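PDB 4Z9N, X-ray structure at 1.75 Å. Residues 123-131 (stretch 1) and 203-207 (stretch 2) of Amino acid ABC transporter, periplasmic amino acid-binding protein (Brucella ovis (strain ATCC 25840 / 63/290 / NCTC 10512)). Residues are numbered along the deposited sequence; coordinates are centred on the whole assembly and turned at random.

Stretch 1 (123-131) GINSALQLS
Stretch 2 203-207: ILPEI

A carboxylate can clasp a turn while a neighbouring leucine plugs the hollow beside it, and this small contact, burying 294 Å² in all, illustrates both. Stretch 1 passes through extended S126 (phi/psi -151/144) into a short 3-10 segment at A127 and L128 (-63/-19, -76/-3), closed by Q129 N to S126 O at 3.0 Å. Stretch 2 lies alongside, irregular, with L204 at -71/160, P205 at -68/-30 and E206 at -66/134; CA of S126 is 5.7 Å from CA of L204, and CA of A127 is 6.2 Å from CA of E206.

E206 points toward the turn, its side chain folded (m, p, chi3 7°) so that both oxygens engage: OE1 accepts from A127 N at 2.8 Å, nearly straight at 174°, and OE2 from S126 OG at 2.5 Å. With chi1 t, that OG also accepts from L128 N at 3.0 Å, tying clasp to turn.

The bump is L204, rotamer m,t. Its CD1 fits among I124 CG2 (4.3 Å), A127 CB (4.4 Å) and L130 CD1 (4.0 Å), while CD2 packs 3.9 Å from N125 C. A127, buried, offers its methyl group as one wall of the hollow, its CB also 3.6 Å from E206 OE1. Beside this, exposed P205 lays its CD 3.4 Å from N125 O.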

ATOM      1  N   GLY D 123      21.331  -7.087 -32.920  1.00 43.07           N
ATOM      2  CA  GLY D 123      21.457  -8.450 -32.443  1.00 47.61           C
ATOM      3  C   GLY D 123      21.294  -8.619 -30.946  1.00 47.57           C
ATOM      4  O   GLY D 123      21.360  -9.740 -30.444  1.00 51.92           O
ATOM      5  N   ILE D 124      21.092  -7.517 -30.229  1.00 41.32           N
ATOM      6  CA  ILE D 124      20.850  -7.587 -28.788  1.00 37.44           C
ATOM      7  C   ILE D 124      19.360  -7.451 -28.515  1.00 34.11           C
ATOM      8  O   ILE D 124      18.752  -6.453 -28.886  1.00 33.05           O
ATOM      9  CB  ILE D 124      21.633  -6.508 -28.019  1.00 36.98           C
ATOM     10  CG1 ILE D 124      23.143  -6.682 -28.208  1.00 43.26           C
ATOM     11  CG2 ILE D 124      21.255  -6.532 -26.522  1.00 35.52           C
ATOM     12  CD1 ILE D 124      23.690  -7.967 -27.634  1.00 45.90           C
ATOM     13  N   ASN D 125      18.775  -8.453 -27.861  1.00 30.97           N
ATOM     14  CA  ASN D 125      17.356  -8.408 -27.531  1.00 27.96           C
ATOM     15  C   ASN D 125      17.096  -8.821 -26.088  1.00 26.13           C
ATOM     16  O   ASN D 125      15.958  -9.045 -25.700  1.00 28.79           O
ATOM     17  CB  ASN D 125      16.542  -9.298 -28.486  1.00 40.08           C
ATOM     18  CG  ASN D 125      16.877 -10.778 -28.355  1.00 45.84           C
ATOM     19  OD1 ASN D 125      17.860 -11.158 -27.725  1.00 47.88           O
ATOM     20  ND2 ASN D 125      16.063 -11.621 -28.980  1.00 50.26           N
ATOM     21  N   SER D 126      18.152  -8.922 -25.292  1.00 25.18           N
ATOM     22  CA  SER D 126      17.986  -9.305 -23.898  1.00 24.53           C
ATOM     23  C   SER D 126      19.082  -8.691 -23.037  1.00 23.31           C
ATOM     24  O   SER D 126      20.230  -8.582 -23.471  1.00 28.87           O
ATOM     25  CB  SER D 126      18.000 -10.826 -23.753  1.00 24.27           C
ATOM     26  OG  SER D 126      18.114 -11.197 -22.391  1.00 24.72           O
ATOM     27  N   ALA D 127      18.737  -8.308 -21.813  1.00 20.78           N
ATOM     28  CA  ALA D 127      19.742  -7.766 -20.909  1.00 19.72           C
ATOM     29  C   ALA D 127      20.794  -8.820 -20.594  1.00 21.84           C
ATOM     30  O   ALA D 127      21.883  -8.490 -20.143  1.00 19.84           O
ATOM     31  CB  ALA D 127      19.108  -7.256 -19.622  1.00 18.77           C
ATOM     32  N   LEU D 128      20.471 -10.091 -20.822  1.00 21.88           N
ATOM     33  CA  LEU D 128      21.421 -11.162 -20.534  1.00 25.06           C
ATOM     34  C   LEU D 128      22.520 -11.231 -21.596  1.00 27.64           C
ATOM     35  O   LEU D 128      23.456 -12.026 -21.489  1.00 28.13           O
ATOM     36  CB  LEU D 128      20.700 -12.507 -20.412  1.00 29.47           C
ATOM     37  CG  LEU D 128      19.875 -12.679 -19.128  1.00 30.59           C
ATOM     38  CD1 LEU D 128      19.124 -14.016 -19.101  1.00 28.27           C
ATOM     39  CD2 LEU D 128      20.755 -12.526 -17.887  1.00 29.41           C
ATOM     40  N   GLN D 129      22.421 -10.392 -22.621  1.00 25.55           N
ATOM     41  CA  GLN D 129      23.464 -10.358 -23.637  1.00 28.97           C
ATOM     42  C   GLN D 129      24.394  -9.165 -23.428  1.00 29.06           C
ATOM     43  O   GLN D 129      25.178  -8.801 -24.313  1.00 25.25           O
ATOM     44  CB  GLN D 129      22.847 -10.324 -25.029  1.00 28.85           C
ATOM     45  CG  GLN D 129      21.788 -11.389 -25.264  1.00 31.39           C
ATOM     46  CD  GLN D 129      21.046 -11.162 -26.556  1.00 37.16           C
ATOM     47  OE1 GLN D 129      20.589 -10.057 -26.827  1.00 33.28           O
ATOM     48  NE2 GLN D 129      20.919 -12.209 -27.365  1.00 46.40           N
ATOM     49  N   LEU D 130      24.331  -8.580 -22.238  1.00 26.05           N
ATOM     50  CA  LEU D 130      25.069  -7.351 -21.958  1.00 24.16           C
ATOM     51  C   LEU D 130      26.375  -7.557 -21.200  1.00 24.47           C
ATOM     52  O   LEU D 130      26.937  -6.593 -20.690  1.00 23.06           O
ATOM     53  CB  LEU D 130      24.185  -6.373 -21.177  1.00 20.48           C
ATOM     54  CG  LEU D 130      23.018  -5.791 -21.984  1.00 20.86           C
ATOM     55  CD1 LEU D 130      22.208  -4.847 -21.105  1.00 19.42           C
ATOM     56  CD2 LEU D 130      23.506  -5.092 -23.250  1.00 22.12           C
ATOM     57  N   SER D 131      26.860  -8.794 -21.117  1.00 25.69           N
ATOM     58  CA  SER D 131      28.129  -9.044 -20.435  1.00 26.72           C
ATOM     59  C   SER D 131      29.229  -8.187 -21.055  1.00 22.98           C
ATOM     60  O   SER D 131      29.394  -8.162 -22.276  1.00 24.29           O
ATOM     61  CB  SER D 131      28.521 -10.521 -20.502  1.00 26.56           C
ATOM     62  OG  SER D 131      29.713 -10.745 -19.770  1.00 29.75           O
ATOM     63  N   ILE D 203      14.034  -0.353 -25.247  1.00 23.91           N
ATOM     64  CA  ILE D 203      14.047  -0.804 -23.855  1.00 22.38           C
ATOM     65  C   ILE D 203      13.921  -2.320 -23.867  1.00 26.59           C
ATOM     66  O   ILE D 203      12.948  -2.866 -24.406  1.00 24.29           O
ATOM     67  CB  ILE D 203      12.931  -0.151 -23.043  1.00 21.58           C
ATOM     68  CG1 ILE D 203      13.089   1.373 -23.049  1.00 25.98           C
ATOM     69  CG2 ILE D 203      12.884  -0.719 -21.626  1.00 20.14           C
ATOM     70  CD1 ILE D 203      11.890   2.120 -22.459  1.00 28.83           C
ATOM     71  N   LEU D 204      14.914  -2.998 -23.305  1.00 21.83           N
ATOM     72  CA  LEU D 204      14.958  -4.453 -23.339  1.00 24.26           C
ATOM     73  C   LEU D 204      13.878  -5.002 -22.414  1.00 25.76           C
ATOM     74  O   LEU D 204      13.391  -4.279 -21.539  1.00 20.12           O
ATOM     75  CB  LEU D 204      16.353  -4.972 -22.950  1.00 23.79           C
ATOM     76  CG  LEU D 204      17.480  -4.501 -23.874  1.00 22.79           C
ATOM     77  CD1 LEU D 204      18.846  -4.881 -23.353  1.00 27.66           C
ATOM     78  CD2 LEU D 204      17.273  -5.045 -25.278  1.00 24.34           C
ATOM     79  N   PRO D 205      13.484  -6.272 -22.616  1.00 25.10           N
ATOM     80  CA  PRO D 205      12.335  -6.801 -21.875  1.00 23.16           C
ATOM     81  C   PRO D 205      12.560  -6.968 -20.372  1.00 23.07           C
ATOM     82  O   PRO D 205      11.599  -6.872 -19.611  1.00 20.79           O
ATOM     83  CB  PRO D 205      12.101  -8.173 -22.525  1.00 25.65           C
ATOM     84  CG  PRO D 205      12.830  -8.129 -23.828  1.00 29.00           C
ATOM     85  CD  PRO D 205      14.011  -7.256 -23.576  1.00 26.81           C
ATOM     86  N   GLU D 206      13.794  -7.228 -19.949  1.00 19.75           N
ATOM     87  CA  GLU D 206      14.047  -7.597 -18.552  1.00 21.22           C
ATOM     88  C   GLU D 206      13.756  -6.477 -17.545  1.00 21.70           C
ATOM     89  O   GLU D 206      14.147  -5.321 -17.740  1.00 22.47           O
ATOM     90  CB  GLU D 206      15.501  -8.058 -18.382  1.00 25.22           C
ATOM     91  CG  GLU D 206      15.803  -9.460 -18.932  1.00 28.81           C
ATOM     92  CD  GLU D 206      15.978  -9.498 -20.444  1.00 26.81           C
ATOM     93  OE1 GLU D 206      16.004  -8.424 -21.083  1.00 23.34           O
ATOM     94  OE2 GLU D 206      16.100 -10.620 -20.993  1.00 28.79           O
ATOM     95  N   ILE D 207      13.067  -6.843 -16.465  1.00 16.19           N
ATOM     96  CA  ILE D 207      12.845  -5.955 -15.326  1.00 15.20           C
ATOM     97  C   ILE D 207      13.513  -6.591 -14.135  1.00 15.97           C
ATOM     98  O   ILE D 207      13.124  -7.690 -13.742  1.00 17.84           O
ATOM     99  CB  ILE D 207      11.356  -5.733 -15.071  1.00 23.18           C
ATOM    100  CG1 ILE D 207      10.724  -5.058 -16.288  1.00 27.46           C
ATOM    101  CG2 ILE D 207      11.141  -4.954 -13.758  1.00 22.49           C
ATOM    102  CD1 ILE D 207       9.225  -5.061 -16.279  1.00 33.73           C
TER